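Methionine-binding lipoprotein metQ (Bacillus subtilis subsp. subtilis, PDB 4GOT) probably binds methionine and passes it to the membrane permease of the MetNPQ ABC importer, with a part in methionine sulfoxide transport as well. Local coordinates at residues A18-E23 against K230-F235; A81-L86 against A205-V210. All coordinates share one frame; numbering follows the deposited sequence.

Contact 1. Residues A18-E23 against K230-F235; sequences AEILKE and KKIKDF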
loop_
_atom_site.group_PDB
_atom_site.type_symbol
_atom_site.label_atom_id
_atom_site.label_comp_id
_atom_site.label_asym_id
_atom_site.label_seq_id
_atom_site.Cartn_x
_atom_site.Cartn_y
_atom_site.Cartn_z
ATOM N N ALA A 18 7.457 7.219 -5.792
ATOM C CA ALA A 18 8.289 8.378 -6.236
ATOM C C ALA A 18 9.083 8.038 -7.538
ATOM O O ALA A 18 9.272 8.883 -8.378
ATOM C CB ALA A 18 9.254 8.884 -5.154
ATOM N N GLU A 19 9.508 6.797 -7.706
ATOM C CA GLU A 19 10.159 6.352 -8.958
ATOM C C GLU A 19 9.211 6.377 -10.202
ATOM O O GLU A 19 9.627 6.743 -11.324
ATOM C CB GLU A 19 10.709 4.937 -8.795
ATOM C CG GLU A 19 11.687 4.771 -7.646
ATOM C CD GLU A 19 12.415 3.419 -7.658
ATOM O OE1 GLU A 19 11.909 2.444 -8.284
ATOM O OE2 GLU A 19 13.490 3.326 -7.019
ATOM N N ILE A 20 7.958 5.979 -10.009
ATOM C CA ILE A 20 6.960 6.034 -11.086
ATOM C C ILE A 20 6.719 7.481 -11.507
ATOM O O ILE A 20 6.726 7.795 -12.712
ATOM C CB ILE A 20 5.644 5.374 -10.683
ATOM C CG1 ILE A 20 5.832 3.850 -10.614
ATOM C CG2 ILE A 20 4.537 5.682 -11.694
ATOM C CD1 ILE A 20 4.694 3.180 -9.903
ATOM N N LEU A 21 6.588 8.365 -10.509
ATOM C CA LEU A 21 6.465 9.812 -10.775
ATOM C C LEU A 21 7.682 10.380 -11.517
ATOM O O LEU A 21 7.523 11.184 -12.431
ATOM C CB LEU A 21 6.179 10.621 -9.478
ATOM C CG LEU A 21 4.827 10.371 -8.793
ATOM C CD1 LEU A 21 4.684 11.165 -7.477
ATOM C CD2 LEU A 21 3.631 10.597 -9.727
ATOM N N LYS A 22 8.884 9.970 -11.141
ATOM C CA LYS A 22 10.074 10.444 -11.820
ATOM C C LYS A 22 10.059 9.943 -13.263
ATOM O O LYS A 22 10.472 10.663 -14.167
ATOM C CB LYS A 22 11.331 10.014 -11.082
ATOM C CG LYS A 22 12.651 10.485 -11.667
ATOM C CD LYS A 22 13.808 9.804 -10.915
ATOM C CE LYS A 22 15.166 10.472 -11.138
ATOM N NZ LYS A 22 15.988 9.752 -12.139
ATOM N N GLU A 23 9.576 8.728 -13.500
ATOM C CA GLU A 23 9.447 8.272 -14.896
ATOM C C GLU A 23 8.385 9.118 -15.676
ATOM O O GLU A 23 8.602 9.436 -16.838
ATOM C CB GLU A 23 9.154 6.766 -14.958
ATOM C CG GLU A 23 9.334 6.141 -16.330
ATOM C CD GLU A 23 10.801 5.911 -16.719
ATOM O OE1 GLU A 23 11.734 6.286 -15.966
ATOM O OE2 GLU A 23 11.004 5.322 -17.800
ATOM N N LYS A 230 0.917 3.876 -21.914
ATOM C CA LYS A 230 1.619 2.611 -22.184
ATOM C C LYS A 230 3.034 2.676 -21.610
ATOM O O LYS A 230 3.475 1.719 -21.002
ATOM C CB LYS A 230 1.662 2.249 -23.679
ATOM C CG LYS A 230 2.223 0.840 -23.950
ATOM C CD LYS A 230 2.431 0.532 -25.425
ATOM C CE LYS A 230 3.127 -0.817 -25.651
ATOM N NZ LYS A 230 2.469 -1.974 -24.968
ATOM N N LYS A 231 3.733 3.797 -21.785
ATOM C CA LYS A 231 5.089 3.944 -21.217
ATOM C C LYS A 231 5.147 3.693 -19.711
ATOM O O LYS A 231 5.993 2.928 -19.255
ATOM C CB LYS A 231 5.685 5.324 -21.533
ATOM C CG LYS A 231 6.176 5.446 -22.955
ATOM C CD LYS A 231 6.394 6.893 -23.368
ATOM C CE LYS A 231 7.319 6.977 -24.561
ATOM N NZ LYS A 231 6.920 8.113 -25.426
ATOM N N ILE A 232 4.252 4.309 -18.927
ATOM C CA ILE A 232 4.263 4.091 -17.474
ATOM C C ILE A 232 3.841 2.653 -17.075
ATOM O O ILE A 232 4.490 2.042 -16.234
ATOM C CB ILE A 232 3.525 5.212 -16.698
ATOM C CG1 ILE A 232 4.347 6.516 -16.757
ATOM C CG2 ILE A 232 3.294 4.824 -15.246
ATOM C CD1 ILE A 232 5.772 6.404 -16.249
ATOM N N LYS A 233 2.821 2.083 -17.718
ATOM C CA LYS A 233 2.435 0.701 -17.423
ATOM C C LYS A 233 3.550 -0.314 -17.714
ATOM O O LYS A 233 3.781 -1.218 -16.921
ATOM C CB LYS A 233 1.143 0.308 -18.171
ATOM C CG LYS A 233 -0.122 1.034 -17.647
ATOM C CD LYS A 233 -1.401 0.498 -18.294
ATOM C CE LYS A 233 -2.634 1.255 -17.767
ATOM N NZ LYS A 233 -2.829 1.189 -16.289
ATOM N N ASP A 234 4.207 -0.156 -18.854
ATOM C CA ASP A 234 5.369 -0.981 -19.239
ATOM C C ASP A 234 6.570 -0.761 -18.279
ATOM O O ASP A 234 7.291 -1.698 -17.955
ATOM C CB ASP A 234 5.819 -0.657 -20.662
ATOM C CG ASP A 234 4.853 -1.161 -21.732
ATOM O OD1 ASP A 234 3.987 -2.032 -21.442
ATOM O OD2 ASP A 234 5.002 -0.694 -22.894
ATOM N N PHE A 235 6.786 0.469 -17.844
ATOM C CA PHE A 235 7.852 0.752 -16.840
ATOM C C PHE A 235 7.615 -0.025 -15.554
ATOM O O PHE A 235 8.499 -0.741 -15.081
ATOM C CB PHE A 235 7.965 2.262 -16.548
ATOM C CG PHE A 235 8.836 2.609 -15.354
ATOM C CD1 PHE A 235 10.216 2.715 -15.483
ATOM C CD2 PHE A 235 8.269 2.860 -14.108
ATOM C CE1 PHE A 235 11.013 3.060 -14.388
ATOM C CE2 PHE A 235 9.062 3.187 -13.005
ATOM C CZ PHE A 235 10.433 3.291 -13.150
#
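The carboxylate of Glu23 lies stacked against the ring of Phe235, the two planes only 16° apart. One face of the ring takes the aliphatic part of the glutamate: CG of Glu23 sits 3.8 Å from the ring centroid, displaced toward the rim, in a CH-pi contact. Next to it, CD of Glu23 comes to 3.5 Å from CD1 of Phe235, and the acid group is carried past the CD1-CE1 rim. The glutamate chain reaches this place because it bends at chi2 (77°). At the far end of the phenyl group, the carbonyl O of Glu19 and CA of Ile20 approach obliquely, Ile20 CA at 4.0 Å from Phe235 CE2. Beside the ring Ile232 extends CD1 to 3.6 Å from Glu23 CG, the two side chains running past each other in opposite directions. Deeper in, Ile20 CG2 and Ile232 CG2 are 3.9 Å apart. Both isoleucines also rest on helix 218-227, through Leu227 and Val226. An alanine in place of Phe235 would probably leave the Glu23 methylene without the ring it rests on and its carboxylate freer to turn. The two segments run roughly antiparallel (144°, axes 10.4 Å apart) and meet mainly through side chains, in van der Waals contact; Glu19 OE1 adds a hydrogen bond to Tyr240 and a salt bridge to Lys239, further along the helix of Phe235. With the carboxylate beyond the rim, its negative oxygens probably avoid the centre of the pi cloud, and the methylene makes the main contact.

Contact 2. Residues A81-L86 against A205-V210; sequences AGAVHL and ANIIAV. With MSE (selenomethionine), chain B.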
loop_
_atom_site.group_PDB
_atom_site.type_symbol
_atom_site.label_atom_id
_atom_site.label_comp_id
_atom_site.label_asym_id
_atom_site.label_seq_id
_atom_site.Cartn_x
_atom_site.Cartn_y
_atom_site.Cartn_z
ATOM N N ALA A 81 -8.635 10.501 -6.865
ATOM C CA ALA A 81 -8.571 10.987 -8.225
ATOM C C ALA A 81 -8.463 9.817 -9.226
ATOM O O ALA A 81 -8.657 10.044 -10.410
ATOM C CB ALA A 81 -7.391 11.933 -8.421
ATOM N N GLY A 82 -8.133 8.601 -8.766
ATOM C CA GLY A 82 -8.029 7.413 -9.641
ATOM C C GLY A 82 -6.933 6.419 -9.222
ATOM O O GLY A 82 -5.848 6.804 -8.753
ATOM N N ALA A 83 -7.226 5.135 -9.423
ATOM C CA ALA A 83 -6.268 4.035 -9.169
ATOM C C ALA A 83 -5.143 3.974 -10.256
ATOM O O ALA A 83 -5.359 4.349 -11.409
ATOM C CB ALA A 83 -7.046 2.704 -9.066
ATOM N N VAL A 84 -3.958 3.516 -9.872
ATOM C CA VAL A 84 -2.756 3.450 -10.730
ATOM C C VAL A 84 -2.147 2.031 -10.811
ATOM O O VAL A 84 -1.824 1.558 -11.916
ATOM C CB VAL A 84 -1.647 4.417 -10.270
ATOM C CG1 VAL A 84 -0.485 4.428 -11.263
ATOM C CG2 VAL A 84 -2.204 5.815 -10.072
ATOM N N HIS A 85 -1.988 1.401 -9.636
ATOM C CA HIS A 85 -1.236 0.162 -9.450
ATOM C C HIS A 85 -1.671 -0.585 -8.165
ATOM O O HIS A 85 -2.144 -0.002 -7.184
ATOM C CB HIS A 85 0.296 0.420 -9.456
ATOM C CG HIS A 85 0.874 0.839 -8.138
ATOM N ND1 HIS A 85 1.330 2.123 -7.892
ATOM C CD2 HIS A 85 1.143 0.133 -7.015
ATOM C CE1 HIS A 85 1.800 2.196 -6.665
ATOM N NE2 HIS A 85 1.706 1.001 -6.113
ATOM N N LEU A 86 -1.442 -1.885 -8.201
ATOM C CA LEU A 86 -1.642 -2.813 -7.092
ATOM C C LEU A 86 -0.268 -3.373 -6.583
ATOM O O LEU A 86 0.668 -3.667 -7.376
ATOM C CB LEU A 86 -2.579 -3.968 -7.588
ATOM C CG LEU A 86 -3.009 -5.053 -6.564
ATOM C CD1 LEU A 86 -3.717 -4.442 -5.353
ATOM C CD2 LEU A 86 -3.856 -6.170 -7.205
ATOM N N ALA A 205 -5.840 -1.504 -4.603
ATOM C CA ALA A 205 -5.091 -0.706 -5.555
ATOM C C ALA A 205 -4.705 0.637 -4.929
ATOM O O ALA A 205 -5.507 1.281 -4.223
ATOM C CB ALA A 205 -5.897 -0.476 -6.823
ATOM N N ASN A 206 -3.495 1.076 -5.213
ATOM C CA ASN A 206 -3.027 2.372 -4.738
ATOM C C ASN A 206 -3.509 3.479 -5.693
ATOM O O ASN A 206 -3.603 3.272 -6.898
ATOM C CB ASN A 206 -1.491 2.397 -4.685
ATOM C CG ASN A 206 -0.916 1.635 -3.489
ATOM O OD1 ASN A 206 0.074 2.048 -2.952
ATOM N ND2 ASN A 206 -1.568 0.518 -3.059
ATOM N N ILE A 207 -3.750 4.657 -5.142
ATOM C CA ILE A 207 -4.467 5.710 -5.815
ATOM C C ILE A 207 -3.713 7.038 -5.702
ATOM O O ILE A 207 -2.798 7.213 -4.852
ATOM C CB ILE A 207 -5.898 5.894 -5.225
ATOM C CG1 ILE A 207 -5.854 6.421 -3.786
ATOM C CG2 ILE A 207 -6.725 4.601 -5.397
ATOM C CD1 ILE A 207 -7.134 6.951 -3.147
ATOM N N ILE A 208 -4.128 7.949 -6.574
ATOM C CA ILE A 208 -3.870 9.351 -6.422
ATOM C C ILE A 208 -5.026 9.962 -5.630
ATOM O O ILE A 208 -6.182 9.782 -5.977
ATOM C CB ILE A 208 -3.660 10.040 -7.780
ATOM C CG1 ILE A 208 -2.455 9.408 -8.498
ATOM C CG2 ILE A 208 -3.505 11.538 -7.568
ATOM C CD1 ILE A 208 -1.072 9.738 -7.914
ATOM N N ALA A 209 -4.692 10.618 -4.528
ATOM C CA ALA A 209 -5.675 11.380 -3.735
ATOM C C ALA A 209 -5.388 12.882 -3.837
ATOM O O ALA A 209 -4.202 13.299 -3.892
ATOM C CB ALA A 209 -5.677 10.923 -2.280
ATOM N N VAL A 210 -6.477 13.661 -3.874
ATOM C CA VAL A 210 -6.452 15.118 -3.955
ATOM C C VAL A 210 -7.467 15.668 -2.955
ATOM O O VAL A 210 -8.243 14.911 -2.357
ATOM C CB VAL A 210 -6.728 15.604 -5.418
ATOM C CG1 VAL A 210 -5.651 15.061 -6.396
ATOM C CG2 VAL A 210 -8.142 15.195 -5.885
HETATM N N MSE B 300 1.665 0.824 -0.889
HETATM C CA MSE B 300 0.996 0.134 0.254
HETATM C C MSE B 300 0.280 -1.192 -0.171
HETATM O O MSE B 300 -0.452 -1.137 -1.122
HETATM O OXT MSE B 300 0.358 -2.303 0.413
HETATM C CB MSE B 300 -0.052 1.087 0.851
HETATM C CG MSE B 300 -0.614 0.687 2.178
HETATM SE SE MSE B 300 -2.104 1.849 2.768
HETATM C CE MSE B 300 -0.954 3.494 3.377
#
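A beta bulge interrupts the antiparallel pairing where Val84 and His85 together face Asn206. The register slips by one residue between Ala83 and His85, and the Asn206 backbone serves both bulge residues: its O accepts from Val84 N at 3.0 Å, and its N donates to His85 O at 2.6 Å. Beyond the bulge Ile208 takes over, with N bonded to Gly82 O (3.0 Å) and O to Ala81 N (2.7 Å). Gly82 has a phi of 146°, where a CB would jam against the preceding carbonyl, so a residue without one fits comfortably. The bulge places His85 beside Asn206, whose CB lies over one face of the imidazole, 4.0 Å from its centroid and shifted toward the rim; ring and amide planes are 32° apart. The imidazole itself is held by Tyr59 at ND1 and Glu87 at NE2. Asn206, its CG anti to the carbonyl carbon (chi1 -76°), presents its amide to the bound selenomethionine. OD1 of Asn206 accepts from the ligand N at 2.9 Å, and ND2 of Asn206 donates to the ligand O at 2.8 Å. A second partner grips each amide atom, His17 at OD1 and Tyr204 O at ND2. Val84, the extra residue of the bulge, packs CG2 3.9 Å from CG1 of Ile208, and both touch Tyr59. Four bonds therefore fix which way the amide is turned, so Asn206 can read both amino and carboxylate groups of the ligand; His85, bonded to ligand-binding Glu87 and edge-to-face with His17, probably helps position these first-shell residues.

Contact 2 is buried core, two neighbouring strands of the mixed six-stranded sheet, and one of its residues lines the methionine pocket. Contact 1 is only partly buried, farther from the centre of the chain, where two helices pack outside that sheet. Their chemistry follows their place: mainly apolar packing between 18-23 and 230-235, with the Glu19-Lys239 salt bridge just beyond, against backbone hydrogen bonding plus ligand recognition in contact 2. The two meet directly, Ile20 CD1 lying 4.1 Å from His85 ND1, and both lean on helix 218-227 and on Tyr59 of strand 57-62. Contact 1 brings an early helix against a late one, with both strands of contact 2 between them in sequence.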